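Local coordinates for protein extracellular sialidase/neuraminidase, putative (Aspergillus fumigatus, PDB 2XZI) that hydrolyses glycosides of the sialic acid family and acts as a KDNase, cleaving deaminated neuraminic acid residues from their conjugates, at residues 121-130 and 138-149; 231-241 and 280-291. All coordinates share one frame; numbering follows the deposited sequence.

Overall arrangement
From the N terminus, the chain reaches contact 1 first. There 121-130 leaves the end of strand 115-122 and meets 138-149 shortly afterwards, closing a short loop within the long connection to strand 152-158, its neighbour in the same antiparallel sheet. Contact 2 opens only after this loop is complete: 231-241 and 280-291, 39 residues apart at their closest ends, join two successive sheets through the first hairpin of each. The two contacts therefore follow in series, neither nesting nor crossing. They lie on opposite sides of the chain's centre, with centres about 38 Å apart. One shapes a loop at the sugar pocket, and the other packs neighbouring blades of the sialidase beta-propeller.

Contact 1. Residues 121-130 and 138-149. With KDM (deamino-alpha-neuraminic acid), chain C.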
loop_
_atom_site.group_PDB
_atom_site.type_symbol
_atom_site.label_atom_id
_atom_site.label_comp_id
_atom_site.label_asym_id
_atom_site.label_seq_id
_atom_site.Cartn_x
_atom_site.Cartn_y
_atom_site.Cartn_z
ATOM N N TRP A 121 7.182 2.375 12.816
ATOM C CA TRP A 121 8.538 2.036 13.228
ATOM C C TRP A 121 8.464 1.111 14.428
ATOM O O TRP A 121 7.553 1.243 15.263
ATOM C CB TRP A 121 9.275 3.315 13.636
ATOM C CG TRP A 121 10.638 3.091 14.178
ATOM C CD1 TRP A 121 11.787 3.064 13.453
ATOM C CD2 TRP A 121 11.016 2.891 15.553
ATOM N NE1 TRP A 121 12.859 2.846 14.275
ATOM C CE2 TRP A 121 12.420 2.735 15.570
ATOM C CE3 TRP A 121 10.307 2.804 16.768
ATOM C CZ2 TRP A 121 13.142 2.507 16.760
ATOM C CZ3 TRP A 121 11.031 2.568 17.954
ATOM C CH2 TRP A 121 12.428 2.424 17.929
ATOM N N ASN A 122 9.424 0.203 14.534
ATOM C CA ASN A 122 9.732 -0.467 15.803
ATOM C C ASN A 122 11.231 -0.644 15.938
ATOM O O ASN A 122 11.977 -0.584 14.944
ATOM C CB ASN A 122 8.986 -1.810 16.000
ATOM C CG ASN A 122 9.215 -2.787 14.873
ATOM O OD1 ASN A 122 8.403 -2.896 13.955
ATOM N ND2 ASN A 122 10.340 -3.506 14.925
ATOM N N GLY A 123 11.668 -0.898 17.167
ATOM C CA GLY A 123 13.083 -1.052 17.466
ATOM C C GLY A 123 13.734 -2.286 16.900
ATOM O O GLY A 123 13.060 -3.264 16.571
ATOM N N ALA A 124 15.070 -2.232 16.845
ATOM C CA ALA A 124 15.925 -3.267 16.245
ATOM C C ALA A 124 15.811 -4.648 16.897
ATOM O O ALA A 124 16.084 -5.668 16.257
ATOM C CB ALA A 124 17.389 -2.804 16.255
ATOM N N THR A 125 15.417 -4.676 18.168
ATOM C CA THR A 125 15.441 -5.913 18.939
ATOM C C THR A 125 14.044 -6.322 19.366
ATOM O O THR A 125 13.885 -7.166 20.246
ATOM C CB THR A 125 16.345 -5.794 20.188
ATOM O OG1 THR A 125 15.868 -4.733 21.025
ATOM C CG2 THR A 125 17.814 -5.542 19.783
ATOM N N TYR A 126 13.030 -5.724 18.741
ATOM C CA TYR A 126 11.636 -6.111 18.988
ATOM C C TYR A 126 10.981 -6.711 17.751
ATOM O O TYR A 126 11.350 -6.380 16.613
ATOM C CB TYR A 126 10.812 -4.913 19.457
ATOM C CG TYR A 126 11.199 -4.405 20.811
ATOM C CD1 TYR A 126 12.236 -3.488 20.956
ATOM C CD2 TYR A 126 10.548 -4.851 21.962
ATOM C CE1 TYR A 126 12.614 -3.020 22.204
ATOM C CE2 TYR A 126 10.919 -4.385 23.210
ATOM C CZ TYR A 126 11.951 -3.472 23.320
ATOM O OH TYR A 126 12.328 -2.998 24.557
ATOM N N SER A 127 10.007 -7.588 17.980
ATOM C CA SER A 127 9.183 -8.147 16.914
ATOM C C SER A 127 7.757 -8.340 17.406
ATOM O O SER A 127 7.524 -8.371 18.617
ATOM C CB SER A 127 9.771 -9.455 16.379
ATOM O OG SER A 127 9.689 -10.505 17.337
ATOM N N GLN A 128 6.811 -8.459 16.472
ATOM C CA GLN A 128 5.402 -8.588 16.810
ATOM C C GLN A 128 5.135 -9.723 17.798
ATOM O O GLN A 128 4.439 -9.526 18.796
ATOM C CB GLN A 128 4.564 -8.741 15.534
ATOM C CG GLN A 128 3.052 -8.718 15.796
ATOM C CD GLN A 128 2.240 -8.603 14.526
ATOM O OE1 GLN A 128 2.722 -8.884 13.426
ATOM N NE2 GLN A 128 0.986 -8.188 14.672
ATOM N N ASN A 129 5.704 -10.893 17.530
ATOM C CA ASN A 129 5.488 -12.060 18.391
ATOM C C ASN A 129 6.525 -12.206 19.502
ATOM O O ASN A 129 6.247 -12.832 20.527
ATOM C CB ASN A 129 5.443 -13.339 17.562
ATOM C CG ASN A 129 4.314 -13.341 16.552
ATOM O OD1 ASN A 129 3.218 -12.850 16.821
ATOM N ND2 ASN A 129 4.576 -13.913 15.384
ATOM N N GLY A 130 7.707 -11.624 19.317
ATOM C CA GLY A 130 8.813 -11.839 20.243
ATOM C C GLY A 130 9.456 -13.202 20.051
ATOM O O GLY A 130 8.899 -14.081 19.382
ATOM N N THR A 138 20.760 -12.784 18.008
ATOM C CA THR A 138 19.984 -12.062 19.029
ATOM C C THR A 138 18.526 -12.507 18.981
ATOM O O THR A 138 17.951 -12.655 17.908
ATOM C CB THR A 138 20.024 -10.525 18.805
ATOM O OG1 THR A 138 21.376 -10.064 18.829
ATOM C CG2 THR A 138 19.216 -9.757 19.873
ATOM N N VAL A 139 17.931 -12.720 20.147
ATOM C CA VAL A 139 16.535 -13.122 20.248
ATOM C C VAL A 139 15.686 -11.877 20.548
ATOM O O VAL A 139 15.985 -11.132 21.475
ATOM C CB VAL A 139 16.381 -14.198 21.352
ATOM C CG1 VAL A 139 14.928 -14.631 21.519
ATOM C CG2 VAL A 139 17.282 -15.410 21.031
ATOM N N THR A 140 14.640 -11.633 19.753
ATOM C CA THR A 140 13.841 -10.413 19.934
ATOM C C THR A 140 12.934 -10.449 21.162
ATOM O O THR A 140 12.513 -11.517 21.607
ATOM C CB THR A 140 12.913 -10.126 18.741
ATOM O OG1 THR A 140 11.932 -11.163 18.637
ATOM C CG2 THR A 140 13.692 -9.972 17.437
ATOM N N LYS A 141 12.648 -9.257 21.688
ATOM C CA LYS A 141 11.626 -9.057 22.701
ATOM C C LYS A 141 10.313 -8.823 21.971
ATOM O O LYS A 141 10.311 -8.297 20.854
ATOM C CB LYS A 141 11.952 -7.835 23.559
ATOM C CG LYS A 141 13.222 -7.977 24.405
ATOM C CD LYS A 141 13.642 -6.661 25.043
ATOM C CE LYS A 141 14.305 -5.708 24.049
ATOM N NZ LYS A 141 15.538 -6.252 23.395
ATOM N N LYS A 142 9.203 -9.193 22.600
ATOM C CA LYS A 142 7.882 -8.935 22.038
ATOM C C LYS A 142 7.559 -7.451 22.109
ATOM O O LYS A 142 7.801 -6.803 23.113
ATOM C CB LYS A 142 6.813 -9.761 22.762
ATOM C CG LYS A 142 5.446 -9.698 22.102
ATOM C CD LYS A 142 4.420 -10.614 22.777
ATOM C CE LYS A 142 3.069 -10.497 22.062
ATOM N NZ LYS A 142 2.055 -11.496 22.521
ATOM N N ILE A 143 7.030 -6.908 21.014
ATOM C CA ILE A 143 6.524 -5.545 21.010
ATOM C C ILE A 143 5.599 -5.368 22.220
ATOM O O ILE A 143 4.725 -6.201 22.475
ATOM C CB ILE A 143 5.797 -5.249 19.675
ATOM C CG1 ILE A 143 6.807 -5.107 18.523
ATOM C CG2 ILE A 143 4.927 -4.003 19.780
ATOM C CD1 ILE A 143 7.529 -3.807 18.457
ATOM N N ASP A 144 5.825 -4.303 22.976
ATOM C CA ASP A 144 5.063 -4.072 24.209
ATOM C C ASP A 144 4.637 -2.613 24.310
ATOM O O ASP A 144 4.794 -1.854 23.358
ATOM C CB ASP A 144 5.865 -4.549 25.442
ATOM C CG ASP A 144 7.162 -3.780 25.648
ATOM O OD1 ASP A 144 7.267 -2.589 25.285
ATOM O OD2 ASP A 144 8.113 -4.390 26.204
ATOM N N SER A 145 4.088 -2.198 25.448
ATOM C CA SER A 145 3.517 -0.870 25.541
ATOM C C SER A 145 4.503 0.195 26.029
ATOM O O SER A 145 4.121 1.342 26.248
ATOM C CB SER A 145 2.276 -0.901 26.433
ATOM O OG SER A 145 2.659 -1.067 27.790
ATOM N N THR A 146 5.775 -0.165 26.175
ATOM C CA THR A 146 6.784 0.803 26.612
ATOM C C THR A 146 7.160 1.690 25.434
ATOM O O THR A 146 6.920 1.331 24.275
ATOM C CB THR A 146 8.066 0.122 27.123
ATOM O OG1 THR A 146 8.742 -0.513 26.025
ATOM C CG2 THR A 146 7.757 -0.902 28.223
ATOM N N TRP A 147 7.751 2.846 25.722
ATOM C CA TRP A 147 8.168 3.774 24.677
ATOM C C TRP A 147 9.177 3.130 23.728
ATOM O O TRP A 147 9.078 3.270 22.509
ATOM C CB TRP A 147 8.747 5.040 25.301
ATOM C CG TRP A 147 9.117 6.108 24.314
ATOM C CD1 TRP A 147 10.376 6.589 24.060
ATOM C CD2 TRP A 147 8.229 6.825 23.449
ATOM N NE1 TRP A 147 10.321 7.568 23.101
ATOM C CE2 TRP A 147 9.017 7.738 22.711
ATOM C CE3 TRP A 147 6.843 6.798 23.235
ATOM C CZ2 TRP A 147 8.467 8.608 21.763
ATOM C CZ3 TRP A 147 6.299 7.664 22.291
ATOM C CH2 TRP A 147 7.114 8.557 21.568
ATOM N N GLU A 148 10.116 2.377 24.280
ATOM C CA GLU A 148 11.155 1.725 23.485
ATOM C C GLU A 148 10.648 0.505 22.712
ATOM O O GLU A 148 11.139 0.209 21.614
ATOM C CB GLU A 148 12.321 1.313 24.397
ATOM C CG GLU A 148 12.947 2.459 25.190
ATOM C CD GLU A 148 12.135 2.895 26.428
ATOM O OE1 GLU A 148 11.246 2.138 26.904
ATOM O OE2 GLU A 148 12.400 4.011 26.932
ATOM N N GLY A 149 9.645 -0.184 23.264
ATOM C CA GLY A 149 9.181 -1.451 22.707
ATOM C C GLY A 149 7.890 -1.429 21.906
ATOM O O GLY A 149 7.459 -2.464 21.411
HETATM C C2 KDM C . 2.465 -9.406 7.403
HETATM C C1 KDM C . 1.867 -10.309 6.331
HETATM C C3 KDM C . 3.374 -8.339 6.767
HETATM C C4 KDM C . 3.474 -7.032 7.608
HETATM C C5 KDM C . 2.979 -7.160 9.054
HETATM C C6 KDM C . 1.526 -7.695 9.048
HETATM C C7 KDM C . 1.018 -8.084 10.446
HETATM C C8 KDM C . -0.481 -8.430 10.398
HETATM C C9 KDM C . -0.983 -8.865 11.764
HETATM O O5 KDM C . 3.088 -5.896 9.757
HETATM O O1A KDM C . 2.457 -10.398 5.229
HETATM O O1B KDM C . 0.819 -10.915 6.659
HETATM O O4 KDM C . 4.843 -6.629 7.626
HETATM O O6 KDM C . 1.350 -8.860 8.174
HETATM O O7 KDM C . 1.759 -9.216 10.910
HETATM O O8 KDM C . -1.253 -7.290 9.996
HETATM O O9 KDM C . -0.891 -7.729 12.640
HETATM O O2 KDM C . 3.235 -10.286 8.231
HETATM O O HOH W 1 9.877 -0.677 19.317
HETATM O O HOH W 2 10.549 -3.220 26.675
HETATM O O HOH W 3 3.699 -13.782 21.027
#
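Y126 is clamped between G149 and K141, the tight part of the contact. G149 CA lies over one face of the ring, 3.5 Å from its centroid, as a CH-pi contact. Over the opposite face K141 CE comes to 3.3 Å from Y126 CZ. Bends at chi3 (-76°) and chi4 (-59°) fold the lysine over the ring, making a cation-pi contact and letting NZ bond T125 OG1 at 2.8 Å. CD1 of I143 touches both Y126 CB (3.6 Å) and N122 CB (3.5 Å). The backbones of 126-127 and 141-142 run parallel, with K141 N bonded to T125 O, S127 N to K141 O and I143 N to S127 O. On the sheet face opposite the tyrosine, T140 OG1 gives its proton to S127 OG at 2.7 Å, and D132 beyond the segments ties both hydroxyl groups.

The outer side is looser and wet. K142 stretches out fully past the carbonyls of Q128 and N129, sharing a water with N129 O. Another water joins Y126 OH to D144 OD2.

Q128 turns the other way, into the sugar pocket. Its amide spans the O7 and O9 hydroxyls of the bound deamino-alpha-neuraminic acid: OE1 accepts from O7 at 2.7 Å, and NE2 donates almost straight (168°) to O9 at 2.8 Å. D64, R39, R58, R245 and R302 hold the same sugar. With S127 bonded through both backbone and side chain, the parallel pairing fixes the chain just before Q128, consistent with a second-shell role in presenting its amide to the sugar's glycerol tail.

Contact 2. Residues 231-241 and 280-291; sequences TIVQTPDGKLY and VLRYNSDAPART
R282 sends CG opposite its backbone N (chi1 177°) and stays extended as far as NE, which carries its guanidinium alongside the equally straight side chain of Q234. NH1 then bonds Q234 O at 2.9 Å. Q234 O lies close to the guanidinium plane, but NH1 sits 69° out of the carbonyl's own plane. A weak bond from the same nitrogen reaches T235 O, and NH2 reaches P236 O through a water. The rotation of the Q234 amide is set from both ends: NE2 bonds G238 O nearly straight at 2.9 Å, and OE1 accepts from T194 N.

Deeper in, V280 CG1 lies 3.8 Å from V233 CB, and V233 meets T291 tip to tip. P236 CG rests on A289 CB at 3.7 Å. Strands 231-234 and 280-284 run almost parallel, at 17°, yet their axes stay 6.5 Å apart; one water spans I232 O and V280 O, and a second donates to Q234 O and T291 OG1.

This is the packing of neighbouring propeller blades, joined by valines, waters and one arginine. Its bond ties the strand end just before the 235-238 turn to the next blade, and its charge would probably polarise Q234 O.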
loop_
_atom_site.group_PDB
_atom_site.type_symbol
_atom_site.label_atom_id
_atom_site.label_comp_id
_atom_site.label_asym_id
_atom_site.label_seq_id
_atom_site.Cartn_x
_atom_site.Cartn_y
_atom_site.Cartn_z
ATOM N N THR A 231 -7.945 -0.091 4.401
ATOM C CA THR A 231 -8.008 0.728 3.187
ATOM C C THR A 231 -9.198 1.664 3.315
ATOM O O THR A 231 -10.166 1.352 4.008
ATOM C CB THR A 231 -8.137 -0.089 1.863
ATOM O OG1 THR A 231 -9.487 -0.556 1.666
ATOM C CG2 THR A 231 -7.169 -1.270 1.823
ATOM N N ILE A 232 -9.103 2.814 2.658
ATOM C CA ILE A 232 -10.153 3.829 2.679
ATOM C C ILE A 232 -10.417 4.338 1.266
ATOM O O ILE A 232 -9.484 4.518 0.454
ATOM C CB ILE A 232 -9.773 5.005 3.639
ATOM C CG1 ILE A 232 -10.965 5.936 3.906
ATOM C CG2 ILE A 232 -8.581 5.821 3.108
ATOM C CD1 ILE A 232 -11.896 5.459 4.976
ATOM N N VAL A 233 -11.694 4.549 0.961
ATOM C CA VAL A 233 -12.083 5.221 -0.279
ATOM C C VAL A 233 -13.312 6.073 -0.003
ATOM O O VAL A 233 -14.075 5.796 0.929
ATOM C CB VAL A 233 -12.304 4.219 -1.454
ATOM C CG1 VAL A 233 -13.733 3.648 -1.445
ATOM C CG2 VAL A 233 -11.979 4.858 -2.812
ATOM N N GLN A 234 -13.475 7.106 -0.818
ATOM C CA GLN A 234 -14.711 7.861 -0.835
ATOM C C GLN A 234 -15.509 7.324 -2.008
ATOM O O GLN A 234 -15.050 7.357 -3.141
ATOM C CB GLN A 234 -14.434 9.345 -1.013
ATOM C CG GLN A 234 -15.655 10.200 -0.739
ATOM C CD GLN A 234 -15.402 11.681 -0.915
ATOM O OE1 GLN A 234 -14.409 12.119 -1.520
ATOM N NE2 GLN A 234 -16.329 12.475 -0.391
ATOM N N THR A 235 -16.673 6.781 -1.696
ATOM C CA THR A 235 -17.537 6.146 -2.688
ATOM C C THR A 235 -18.257 7.225 -3.502
ATOM O O THR A 235 -18.214 8.400 -3.131
ATOM C CB THR A 235 -18.482 5.102 -2.033
ATOM O OG1 THR A 235 -19.054 5.639 -0.839
ATOM C CG2 THR A 235 -17.676 3.862 -1.647
ATOM N N PRO A 236 -18.868 6.847 -4.641
ATOM C CA PRO A 236 -19.463 7.883 -5.479
ATOM C C PRO A 236 -20.537 8.719 -4.774
ATOM O O PRO A 236 -20.677 9.895 -5.093
ATOM C CB PRO A 236 -20.047 7.089 -6.654
ATOM C CG PRO A 236 -19.125 5.884 -6.759
ATOM C CD PRO A 236 -18.845 5.538 -5.326
ATOM N N ASP A 237 -21.236 8.131 -3.805
ATOM C CA ASP A 237 -22.192 8.879 -2.967
ATOM C C ASP A 237 -21.554 9.914 -2.016
ATOM O O ASP A 237 -22.277 10.655 -1.344
ATOM C CB ASP A 237 -23.134 7.914 -2.215
ATOM C CG ASP A 237 -22.399 7.005 -1.219
ATOM O OD1 ASP A 237 -21.182 7.185 -1.022
ATOM O OD2 ASP A 237 -23.024 6.091 -0.633
ATOM N N GLY A 238 -20.219 9.973 -1.963
ATOM C CA GLY A 238 -19.490 10.946 -1.135
ATOM C C GLY A 238 -19.206 10.452 0.278
ATOM O O GLY A 238 -18.500 11.113 1.048
ATOM N N LYS A 239 -19.748 9.284 0.614
ATOM C CA LYS A 239 -19.531 8.667 1.916
ATOM C C LYS A 239 -18.149 7.990 1.972
ATOM O O LYS A 239 -17.492 7.831 0.932
ATOM C CB LYS A 239 -20.663 7.694 2.242
ATOM C CG LYS A 239 -22.036 8.398 2.360
ATOM C CD LYS A 239 -22.935 7.679 3.357
ATOM C CE LYS A 239 -24.229 8.458 3.609
ATOM N NZ LYS A 239 -25.112 7.802 4.634
ATOM N N LEU A 240 -17.711 7.626 3.177
ATOM C CA LEU A 240 -16.443 6.907 3.374
ATOM C C LEU A 240 -16.698 5.420 3.452
ATOM O O LEU A 240 -17.762 4.969 3.888
ATOM C CB LEU A 240 -15.739 7.356 4.660
ATOM C CG LEU A 240 -15.356 8.837 4.771
ATOM C CD1 LEU A 240 -14.708 9.160 6.116
ATOM C CD2 LEU A 240 -14.445 9.250 3.618
ATOM N N TYR A 241 -15.681 4.654 3.071
ATOM C CA TYR A 241 -15.770 3.203 2.975
ATOM C C TYR A 241 -14.434 2.653 3.451
ATOM O O TYR A 241 -13.404 2.960 2.840
ATOM C CB TYR A 241 -16.053 2.851 1.501
ATOM C CG TYR A 241 -15.906 1.417 1.007
ATOM C CD1 TYR A 241 -14.672 0.938 0.573
ATOM C CD2 TYR A 241 -17.010 0.576 0.881
ATOM C CE1 TYR A 241 -14.538 -0.343 0.066
ATOM C CE2 TYR A 241 -16.880 -0.721 0.378
ATOM C CZ TYR A 241 -15.640 -1.169 -0.031
ATOM O OH TYR A 241 -15.487 -2.454 -0.527
ATOM N N VAL A 280 -7.622 -0.163 -2.690
ATOM C CA VAL A 280 -8.873 0.352 -3.230
ATOM C C VAL A 280 -8.588 1.753 -3.804
ATOM O O VAL A 280 -7.680 2.433 -3.330
ATOM C CB VAL A 280 -9.976 0.408 -2.130
ATOM C CG1 VAL A 280 -9.670 1.500 -1.067
ATOM C CG2 VAL A 280 -11.367 0.591 -2.755
ATOM N N LEU A 281 -9.353 2.162 -4.819
ATOM C CA LEU A 281 -9.057 3.387 -5.556
ATOM C C LEU A 281 -10.330 4.013 -6.108
ATOM O O LEU A 281 -11.113 3.339 -6.764
ATOM C CB LEU A 281 -8.097 3.084 -6.712
ATOM C CG LEU A 281 -7.682 4.270 -7.581
ATOM C CD1 LEU A 281 -6.774 5.207 -6.768
ATOM C CD2 LEU A 281 -6.943 3.820 -8.839
ATOM N N ARG A 282 -10.522 5.300 -5.840
ATOM C CA ARG A 282 -11.569 6.062 -6.506
ATOM C C ARG A 282 -11.069 6.421 -7.901
ATOM O O ARG A 282 -10.059 7.125 -8.063
ATOM C CB ARG A 282 -11.845 7.321 -5.696
ATOM C CG ARG A 282 -12.872 8.272 -6.287
ATOM C CD ARG A 282 -13.028 9.431 -5.315
ATOM N NE ARG A 282 -13.926 10.477 -5.799
ATOM C CZ ARG A 282 -15.183 10.646 -5.396
ATOM N NH1 ARG A 282 -15.737 9.830 -4.493
ATOM N NH2 ARG A 282 -15.893 11.643 -5.912
ATOM N N TYR A 283 -11.763 5.933 -8.912
ATOM C CA TYR A 283 -11.318 6.164 -10.280
ATOM C C TYR A 283 -11.896 7.439 -10.913
ATOM O O TYR A 283 -11.154 8.220 -11.526
ATOM C CB TYR A 283 -11.584 4.937 -11.166
ATOM C CG TYR A 283 -10.857 5.042 -12.480
ATOM C CD1 TYR A 283 -9.529 4.625 -12.596
ATOM C CD2 TYR A 283 -11.476 5.613 -13.594
ATOM C CE1 TYR A 283 -8.846 4.749 -13.806
ATOM C CE2 TYR A 283 -10.800 5.750 -14.801
ATOM C CZ TYR A 283 -9.491 5.306 -14.898
ATOM O OH TYR A 283 -8.822 5.433 -16.091
ATOM N N ASN A 284 -13.210 7.618 -10.805
ATOM C CA ASN A 284 -13.909 8.738 -11.461
ATOM C C ASN A 284 -15.304 8.891 -10.883
ATOM O O ASN A 284 -15.854 7.940 -10.328
ATOM C CB ASN A 284 -14.017 8.502 -12.967
ATOM C CG ASN A 284 -14.987 7.397 -13.311
ATOM O OD1 ASN A 284 -14.733 6.230 -13.046
ATOM N ND2 ASN A 284 -16.108 7.761 -13.916
ATOM N N SER A 285 -15.881 10.083 -11.060
ATOM C CA SER A 285 -17.145 10.446 -10.423
ATOM C C SER A 285 -18.320 10.673 -11.391
ATOM O O SER A 285 -19.485 10.530 -11.008
ATOM C CB SER A 285 -16.951 11.682 -9.528
ATOM O OG SER A 285 -16.291 12.721 -10.227
ATOM N N ASP A 286 -18.020 11.033 -12.632
ATOM C CA ASP A 286 -19.068 11.247 -13.629
ATOM C C ASP A 286 -19.490 9.886 -14.184
ATOM O O ASP A 286 -18.745 8.915 -14.058
ATOM C CB ASP A 286 -18.556 12.165 -14.741
ATOM C CG ASP A 286 -19.673 12.779 -15.567
ATOM O OD1 ASP A 286 -20.812 12.913 -15.063
ATOM O OD2 ASP A 286 -19.405 13.150 -16.732
ATOM N N ALA A 287 -20.677 9.815 -14.787
ATOM C CA ALA A 287 -21.217 8.549 -15.292
ATOM C C ALA A 287 -20.282 7.898 -16.307
ATOM O O ALA A 287 -19.845 8.552 -17.250
ATOM C CB ALA A 287 -22.596 8.757 -15.905
ATOM N N PRO A 288 -19.961 6.609 -16.113
ATOM C CA PRO A 288 -20.331 5.842 -14.923
ATOM C C PRO A 288 -19.244 5.928 -13.855
ATOM O O PRO A 288 -18.074 5.692 -14.150
ATOM C CB PRO A 288 -20.466 4.410 -15.457
ATOM C CG PRO A 288 -19.572 4.361 -16.663
ATOM C CD PRO A 288 -19.338 5.762 -17.151
ATOM N N ALA A 289 -19.630 6.284 -12.633
ATOM C CA ALA A 289 -18.688 6.371 -11.519
ATOM C C ALA A 289 -18.120 4.993 -11.200
ATOM O O ALA A 289 -18.847 3.995 -11.255
ATOM C CB ALA A 289 -19.370 6.953 -10.309
ATOM N N ARG A 290 -16.824 4.937 -10.886
ATOM C CA ARG A 290 -16.151 3.656 -10.648
ATOM C C ARG A 290 -15.229 3.688 -9.435
ATOM O O ARG A 290 -14.470 4.649 -9.247
ATOM C CB ARG A 290 -15.339 3.248 -11.886
ATOM C CG ARG A 290 -16.151 3.146 -13.210
ATOM C CD ARG A 290 -15.252 2.689 -14.352
ATOM N NE ARG A 290 -15.694 3.015 -15.717
ATOM C CZ ARG A 290 -15.483 4.182 -16.329
ATOM N NH1 ARG A 290 -14.896 5.200 -15.706
ATOM N NH2 ARG A 290 -15.869 4.333 -17.585
ATOM N N THR A 291 -15.285 2.616 -8.641
ATOM C CA THR A 291 -14.328 2.319 -7.598
ATOM C C THR A 291 -13.637 1.047 -8.037
ATOM O O THR A 291 -14.287 0.115 -8.546
ATOM C CB THR A 291 -15.014 2.075 -6.240
ATOM O OG1 THR A 291 -15.836 3.194 -5.892
ATOM C CG2 THR A 291 -14.000 1.883 -5.131
HETATM O O HOH W 4 -8.036 4.746 -1.860
HETATM O O HOH W 5 -15.178 5.848 -5.684
HETATM O O HOH W 6 -18.453 11.516 -4.510
#